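Local coordinates for protein papain-like protease (Human betacoronavirus 2c EMC/2012, PDB 4RNA) that is a cysteine protease of the papain-like fold that probably cleaves the viral polyprotein and, as in related coronavirus enzymes, removes ubiquitin-like modifiers from host proteins, at residues 66-69 against 70-74; 153-157 against 158-162; 201-204 against 205-209. All coordinates share one frame; numbering follows the deposited sequence.

Contact 1 (66-69 against 70-74); sequences ETKA and LKELY
E72 folds back along the helix over K68, one turn earlier. Its CB faces two carbonyl oxygens of that turn, slightly nearer to K68 O than to A69 O. The next carbon, CG, comes closer, 3.2 Å from K68 O, because chi1 of -73° turns it beside the backbone N and back toward the preceding turn. CD then lies beside K68 CG, and OE2 ends against the lysine methylenes, with E72 OE2 to K68 CE at 3.3 Å and similarly close to K68 CG. K68 sets off with CG anti to its own N (chi1 -179°) and crosses the glutamate obliquely; its NZ ends 4.6 Å from E72 OE2, too far for a salt bridge, so the charges attract at most loosely while the carboxylate rests on CH groups. All this happens within helix 64-74, the first helix of the thumb in this papain-like fold, following the N-terminal ubiquitin-like domain. Four successive i-to-i+4 bonds hold the turns together, from L70 N to E66 O (2.7 Å) through K71 N to T67 O and E72 N to K68 O to L73 N on A69 O (3.0 Å). K71, bent at chi3 and chi4, curls back until NZ stands 3.7 Å from T67 CG2, while T67 OG1 is engaged with the carbonyl of T63. Nearer the helix start, E66 points its carboxylate away from the following turn, where it meets R18 in a salt bridge and takes the N-H of T63.

Contact 2 (153-157 against 158-162); sequences LIMAY and GNCTF
A Schellman motif ends helix 148-158, with the backbone of N159 and C160 turned back onto M155 and A156. N159 takes a positive phi of 61°, which reverses the chain after the last turn. The outer, six-to-one bond of the motif runs from C160 N to M155 O at 2.8 Å, in the carbonyl plane with an N-H angle of 159°. Inside it, N159 N reaches A156 O at 3.3 Å, from above the carbonyl plane and not along a lone pair. G158 N has only weak bonds back, at 2.8 Å to I154 O and a longer one to M155 O. The turn also brings C160 back against the last turn: its CB lies 4.0 Å from M155 CG, and its SG reaches back toward the M155 backbone. M155 bends at chi3, so that CE swings across C160 CB and ends 4.3 Å from F162 CD1, approaching that ring obliquely. F162 in turn lies nearly parallel to W95. A water sits 2.6 Å from N159 OD1 and close to A156 O, and other acceptors nearby compete for its protons; R84 also donates to A156 O. On the far side of the helix end, Y157 packs on L135 and I132. A helix stopped by a left-handed residue, with an apolar side chain of the last turn packed on the residues just beyond it, is typical of the Schellman C-cap.

Contact 3 (201-204 against 205-209); sequences VVLQ and GLKAC
The L203-Q204 peptide plane carries the A208 methyl over one face: A208 CB stands 3.6 Å from L203 O and 4.0 Å from L203 C, coming in from the oxygen side. One peptide further on, K207 CB lies beyond Q204 O at 3.6 Å, tilted to one side of the peptide plane, while a water meets the same oxygen from the other side of the plane, only slightly off it. This is where strand 197-204, in the antiparallel sheet that carries the zinc-binding fingers, runs out into a short 3-10 turn (206-208) leading to strand 210-212 of the palm sheet. G205 makes the corner with a positive phi of 62°, a conformation that favours glycine. Beyond it, A208 N makes a weak bond to G205 O, and C209 N bonds to L206 O at 2.9 Å, which closes the turn. L203 turns its CB toward the 3-10 turn, 4.4 Å from K207 CB, and packs also on M187 of the adjoining strand 186-193. A208 touches M187 too, and its carbonyl accepts a bond from H241. K207 sends CG out beside its own backbone N, then bends at chi3 and chi4, curling its chain round the water. That water donates to Q204 O at 2.9 Å and accepts from K207 N at 3.1 Å; K207 NZ adds a weak third bond at 3.5 Å.

How the contacts relate
The three contacts follow one another along the chain. Contacts 1 and 2 lie in the helical thumb, on helix 64-74 and at the end of helix 148-158; their centres are 19 Å apart, yet they touch where Y157 OH probably bonds to Y74 O (2.7 Å) and Y74 CE1 packs on L153 CD2. The last turns of the two helices are thereby tied together, with F81 meeting both tyrosine rings. Contact 3 stands apart, its centre 29 Å from that of contact 1 and 26 Å from that of contact 2. Two contacts therefore belong to one helical packing unit, the thumb, while the third lies where the fingers sheet hands the chain on to the palm.

Contact 1 (66-69 against 70-74)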
loop_
_atom_site.group_PDB
_atom_site.type_symbol
_atom_site.label_atom_id
_atom_site.label_comp_id
_atom_site.label_asym_id
_atom_site.label_seq_id
_atom_site.Cartn_x
_atom_site.Cartn_y
_atom_site.Cartn_z
ATOM N N GLU A 66 -17.463 2.085 -16.732
ATOM C CA GLU A 66 -16.888 2.809 -15.609
ATOM C C GLU A 66 -15.564 2.189 -15.137
ATOM O O GLU A 66 -14.654 2.922 -14.744
ATOM C CB GLU A 66 -17.887 2.885 -14.463
ATOM C CG GLU A 66 -19.005 3.857 -14.791
ATOM C CD GLU A 66 -20.236 3.652 -13.907
ATOM O OE1 GLU A 66 -20.407 2.522 -13.393
ATOM O OE2 GLU A 66 -21.064 4.622 -13.806
ATOM N N THR A 67 -15.483 0.855 -15.164
ATOM C CA THR A 67 -14.261 0.147 -14.829
ATOM C C THR A 67 -13.085 0.610 -15.706
ATOM O O THR A 67 -11.966 0.903 -15.229
ATOM C CB THR A 67 -14.485 -1.373 -14.973
ATOM O OG1 THR A 67 -15.347 -1.765 -13.899
ATOM C CG2 THR A 67 -13.231 -2.084 -14.857
ATOM N N LYS A 68 -13.361 0.719 -16.997
ATOM C CA LYS A 68 -12.373 1.260 -17.913
ATOM C C LYS A 68 -12.048 2.748 -17.722
ATOM O O LYS A 68 -10.889 3.129 -17.852
ATOM C CB LYS A 68 -12.835 0.977 -19.342
ATOM C CG LYS A 68 -11.881 1.471 -20.410
ATOM C CD LYS A 68 -12.303 0.870 -21.747
ATOM C CE LYS A 68 -12.036 1.798 -22.913
ATOM N NZ LYS A 68 -12.950 1.413 -24.026
ATOM N N ALA A 69 -13.061 3.589 -17.435
ATOM C CA ALA A 69 -12.809 4.987 -17.118
ATOM C C ALA A 69 -11.958 5.096 -15.844
ATOM O O ALA A 69 -11.021 5.918 -15.767
ATOM C CB ALA A 69 -14.108 5.759 -16.966
ATOM N N LEU A 70 -12.304 4.305 -14.845
ATOM C CA LEU A 70 -11.511 4.208 -13.611
ATOM C C LEU A 70 -10.014 3.899 -13.945
ATOM O O LEU A 70 -9.110 4.658 -13.587
ATOM C CB LEU A 70 -12.089 3.096 -12.715
ATOM C CG LEU A 70 -11.320 2.810 -11.426
ATOM C CD1 LEU A 70 -11.617 4.023 -10.590
ATOM C CD2 LEU A 70 -11.798 1.572 -10.656
ATOM N N LYS A 71 -9.751 2.816 -14.656
ATOM C CA LYS A 71 -8.361 2.466 -14.992
ATOM C C LYS A 71 -7.664 3.579 -15.789
ATOM O O LYS A 71 -6.475 3.851 -15.586
ATOM C CB LYS A 71 -8.269 1.140 -15.761
ATOM C CG LYS A 71 -8.744 -0.083 -14.982
ATOM C CD LYS A 71 -8.376 -1.377 -15.708
ATOM C CE LYS A 71 -9.009 -1.466 -17.100
ATOM N NZ LYS A 71 -10.337 -2.169 -17.140
ATOM N N GLU A 72 -8.391 4.223 -16.687
ATOM C CA GLU A 72 -7.769 5.251 -17.499
ATOM C C GLU A 72 -7.371 6.482 -16.671
ATOM O O GLU A 72 -6.382 7.082 -16.946
ATOM C CB GLU A 72 -8.664 5.649 -18.660
ATOM C CG GLU A 72 -8.731 4.604 -19.757
ATOM C CD GLU A 72 -9.792 4.914 -20.802
ATOM O OE1 GLU A 72 -10.401 6.015 -20.773
ATOM O OE2 GLU A 72 -10.041 4.046 -21.670
ATOM N N LEU A 73 -8.127 6.837 -15.645
ATOM C CA LEU A 73 -7.838 8.027 -14.904
ATOM C C LEU A 73 -6.913 7.724 -13.691
ATOM O O LEU A 73 -6.029 8.489 -13.349
ATOM C CB LEU A 73 -9.151 8.626 -14.434
ATOM C CG LEU A 73 -9.117 9.747 -13.376
ATOM C CD1 LEU A 73 -8.369 10.984 -13.839
ATOM C CD2 LEU A 73 -10.550 10.125 -12.978
ATOM N N TYR A 74 -7.144 6.598 -13.047
ATOM C CA TYR A 74 -6.439 6.244 -11.856
ATOM C C TYR A 74 -5.432 5.153 -11.971
ATOM O O TYR A 74 -4.718 4.919 -11.016
ATOM C CB TYR A 74 -7.427 5.831 -10.788
ATOM C CG TYR A 74 -8.329 6.954 -10.374
ATOM C CD1 TYR A 74 -7.830 8.030 -9.636
ATOM C CD2 TYR A 74 -9.711 6.948 -10.710
ATOM C CE1 TYR A 74 -8.656 9.055 -9.298
ATOM C CE2 TYR A 74 -10.547 7.974 -10.313
ATOM C CZ TYR A 74 -10.010 9.016 -9.591
ATOM O OH TYR A 74 -10.789 10.099 -9.161
#

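Contact 2 (153-157 against 158-162)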
loop_
_atom_site.group_PDB
_atom_site.type_symbol
_atom_site.label_atom_id
_atom_site.label_comp_id
_atom_site.label_asym_id
_atom_site.label_seq_id
_atom_site.Cartn_x
_atom_site.Cartn_y
_atom_site.Cartn_z
ATOM N N LEU A 153 -4.990 11.906 -2.801
ATOM C CA LEU A 153 -4.491 10.854 -3.648
ATOM C C LEU A 153 -3.205 10.137 -3.171
ATOM O O LEU A 153 -3.109 8.907 -3.251
ATOM C CB LEU A 153 -4.269 11.390 -5.049
ATOM C CG LEU A 153 -5.507 11.542 -5.957
ATOM C CD1 LEU A 153 -5.058 12.127 -7.284
ATOM C CD2 LEU A 153 -6.265 10.236 -6.202
ATOM N N ILE A 154 -2.205 10.900 -2.696
ATOM C CA ILE A 154 -1.010 10.324 -2.122
ATOM C C ILE A 154 -1.444 9.411 -1.000
ATOM O O ILE A 154 -0.952 8.288 -0.921
ATOM C CB ILE A 154 -0.030 11.425 -1.593
ATOM C CG1 ILE A 154 0.626 12.164 -2.738
ATOM C CG2 ILE A 154 1.007 10.861 -0.618
ATOM C CD1 ILE A 154 1.509 13.263 -2.166
ATOM N N MET A 155 -2.319 9.868 -0.113
ATOM C CA MET A 155 -2.798 9.016 0.962
ATOM C C MET A 155 -3.533 7.720 0.473
ATOM O O MET A 155 -3.332 6.611 1.047
ATOM C CB MET A 155 -3.689 9.846 1.893
ATOM C CG MET A 155 -2.847 10.799 2.687
ATOM S SD MET A 155 -3.940 11.798 3.689
ATOM C CE MET A 155 -3.981 10.773 5.165
ATOM N N ALA A 156 -4.333 7.847 -0.597
ATOM C CA ALA A 156 -5.099 6.718 -1.139
ATOM C C ALA A 156 -4.165 5.714 -1.771
ATOM O O ALA A 156 -4.173 4.514 -1.391
ATOM C CB ALA A 156 -6.201 7.195 -2.105
ATOM N N TYR A 157 -3.294 6.211 -2.659
ATOM C CA TYR A 157 -2.307 5.341 -3.303
ATOM C C TYR A 157 -1.302 4.774 -2.259
ATOM O O TYR A 157 -0.823 3.666 -2.424
ATOM C CB TYR A 157 -1.535 6.119 -4.364
ATOM C CG TYR A 157 -2.293 6.309 -5.664
ATOM C CD1 TYR A 157 -2.680 5.197 -6.459
ATOM C CD2 TYR A 157 -2.645 7.588 -6.088
ATOM C CE1 TYR A 157 -3.403 5.370 -7.644
ATOM C CE2 TYR A 157 -3.394 7.785 -7.263
ATOM C CZ TYR A 157 -3.744 6.679 -8.045
ATOM O OH TYR A 157 -4.442 6.869 -9.191
ATOM N N GLY A 158 -1.072 5.499 -1.153
ATOM C CA GLY A 158 -0.061 5.105 -0.156
ATOM C C GLY A 158 -0.634 4.228 0.970
ATOM O O GLY A 158 0.082 3.687 1.807
ATOM N N ASN A 159 -1.952 4.078 0.958
ATOM C CA ASN A 159 -2.687 3.304 1.901
ATOM C C ASN A 159 -2.488 3.848 3.248
ATOM O O ASN A 159 -2.321 3.072 4.165
ATOM C CB ASN A 159 -2.233 1.845 1.879
ATOM C CG ASN A 159 -2.636 1.160 0.616
ATOM O OD1 ASN A 159 -3.779 1.237 0.209
ATOM N ND2 ASN A 159 -1.699 0.478 -0.019
ATOM N N CYS A 160 -2.501 5.175 3.350
ATOM C CA CYS A 160 -2.425 5.876 4.631
ATOM C C CYS A 160 -3.795 5.903 5.252
ATOM O O CYS A 160 -4.817 6.052 4.560
ATOM C CB CYS A 160 -1.839 7.304 4.464
ATOM S SG CYS A 160 -0.359 7.262 3.411
ATOM N N THR A 161 -3.811 5.767 6.568
ATOM C CA THR A 161 -5.048 5.734 7.319
ATOM C C THR A 161 -5.037 7.099 7.940
ATOM O O THR A 161 -4.044 7.490 8.557
ATOM C CB THR A 161 -5.024 4.619 8.431
ATOM O OG1 THR A 161 -4.601 3.351 7.885
ATOM C CG2 THR A 161 -6.352 4.449 9.038
ATOM N N PHE A 162 -6.098 7.854 7.701
ATOM C CA PHE A 162 -6.235 9.169 8.224
ATOM C C PHE A 162 -6.041 9.137 9.739
ATOM O O PHE A 162 -6.713 8.359 10.447
ATOM C CB PHE A 162 -7.609 9.741 7.859
ATOM C CG PHE A 162 -7.780 11.183 8.242
ATOM C CD1 PHE A 162 -7.297 12.205 7.421
ATOM C CD2 PHE A 162 -8.405 11.532 9.427
ATOM C CE1 PHE A 162 -7.458 13.531 7.773
ATOM C CE2 PHE A 162 -8.552 12.861 9.782
ATOM C CZ PHE A 162 -8.075 13.862 8.963
HETATM O O HOH W 1 -4.254 1.387 -2.325
#

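Contact 3 (201-204 against 205-209)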
loop_
_atom_site.group_PDB
_atom_site.type_symbol
_atom_site.label_atom_id
_atom_site.label_comp_id
_atom_site.label_asym_id
_atom_site.label_seq_id
_atom_site.Cartn_x
_atom_site.Cartn_y
_atom_site.Cartn_z
ATOM N N VAL A 201 25.497 -3.390 -14.277
ATOM C CA VAL A 201 24.044 -3.159 -14.083
ATOM C C VAL A 201 23.728 -1.680 -14.410
ATOM O O VAL A 201 24.248 -0.754 -13.760
ATOM C CB VAL A 201 23.605 -3.386 -12.591
ATOM C CG1 VAL A 201 22.087 -3.302 -12.457
ATOM C CG2 VAL A 201 24.109 -4.719 -12.084
ATOM N N VAL A 202 22.904 -1.469 -15.429
ATOM C CA VAL A 202 22.506 -0.135 -15.872
ATOM C C VAL A 202 21.059 0.155 -15.443
ATOM O O VAL A 202 20.140 -0.631 -15.765
ATOM C CB VAL A 202 22.603 -0.021 -17.407
ATOM C CG1 VAL A 202 22.138 1.355 -17.937
ATOM C CG2 VAL A 202 23.991 -0.416 -17.889
ATOM N N LEU A 203 20.863 1.263 -14.717
ATOM C CA LEU A 203 19.522 1.789 -14.417
ATOM C C LEU A 203 19.301 3.129 -15.143
ATOM O O LEU A 203 20.246 3.925 -15.288
ATOM C CB LEU A 203 19.355 1.969 -12.895
ATOM C CG LEU A 203 19.545 0.651 -12.144
ATOM C CD1 LEU A 203 19.981 0.904 -10.722
ATOM C CD2 LEU A 203 18.272 -0.174 -12.209
ATOM N N GLN A 204 18.065 3.363 -15.616
ATOM C CA GLN A 204 17.683 4.561 -16.388
ATOM C C GLN A 204 16.456 5.238 -15.805
ATOM O O GLN A 204 15.756 4.624 -15.029
ATOM C CB GLN A 204 17.328 4.177 -17.825
ATOM C CG GLN A 204 18.261 3.104 -18.332
ATOM C CD GLN A 204 18.146 2.927 -19.803
ATOM O OE1 GLN A 204 18.466 3.840 -20.560
ATOM N NE2 GLN A 204 17.702 1.745 -20.227
ATOM N N GLY A 205 16.201 6.480 -16.224
ATOM C CA GLY A 205 15.051 7.261 -15.759
ATOM C C GLY A 205 15.068 7.530 -14.278
ATOM O O GLY A 205 16.142 7.721 -13.637
ATOM N N LEU A 206 13.872 7.543 -13.704
ATOM C CA LEU A 206 13.739 7.769 -12.280
ATOM C C LEU A 206 14.515 6.814 -11.424
ATOM O O LEU A 206 14.972 7.203 -10.366
ATOM C CB LEU A 206 12.263 7.697 -11.860
ATOM C CG LEU A 206 11.549 9.009 -12.056
ATOM C CD1 LEU A 206 10.122 8.846 -11.566
ATOM C CD2 LEU A 206 12.244 10.077 -11.257
ATOM N N LYS A 207 14.616 5.552 -11.848
ATOM C CA LYS A 207 15.398 4.542 -11.127
ATOM C C LYS A 207 16.857 4.919 -10.905
ATOM O O LYS A 207 17.426 4.586 -9.850
ATOM C CB LYS A 207 15.306 3.154 -11.788
ATOM C CG LYS A 207 13.889 2.585 -11.711
ATOM C CD LYS A 207 13.834 1.077 -11.947
ATOM C CE LYS A 207 14.069 0.687 -13.413
ATOM N NZ LYS A 207 12.929 0.945 -14.354
ATOM N N ALA A 208 17.449 5.616 -11.883
ATOM C CA ALA A 208 18.794 6.192 -11.762
ATOM C C ALA A 208 18.886 7.385 -10.756
ATOM O O ALA A 208 19.966 7.827 -10.456
ATOM C CB ALA A 208 19.325 6.613 -13.151
ATOM N N CYS A 209 17.756 7.858 -10.206
ATOM C CA CYS A 209 17.780 9.089 -9.453
ATOM C C CYS A 209 17.462 8.877 -8.027
ATOM O O CYS A 209 17.371 9.885 -7.345
ATOM C CB CYS A 209 16.802 10.171 -9.956
ATOM S SG CYS A 209 16.906 10.589 -11.712
HETATM O O HOH W 2 12.975 4.431 -14.182
#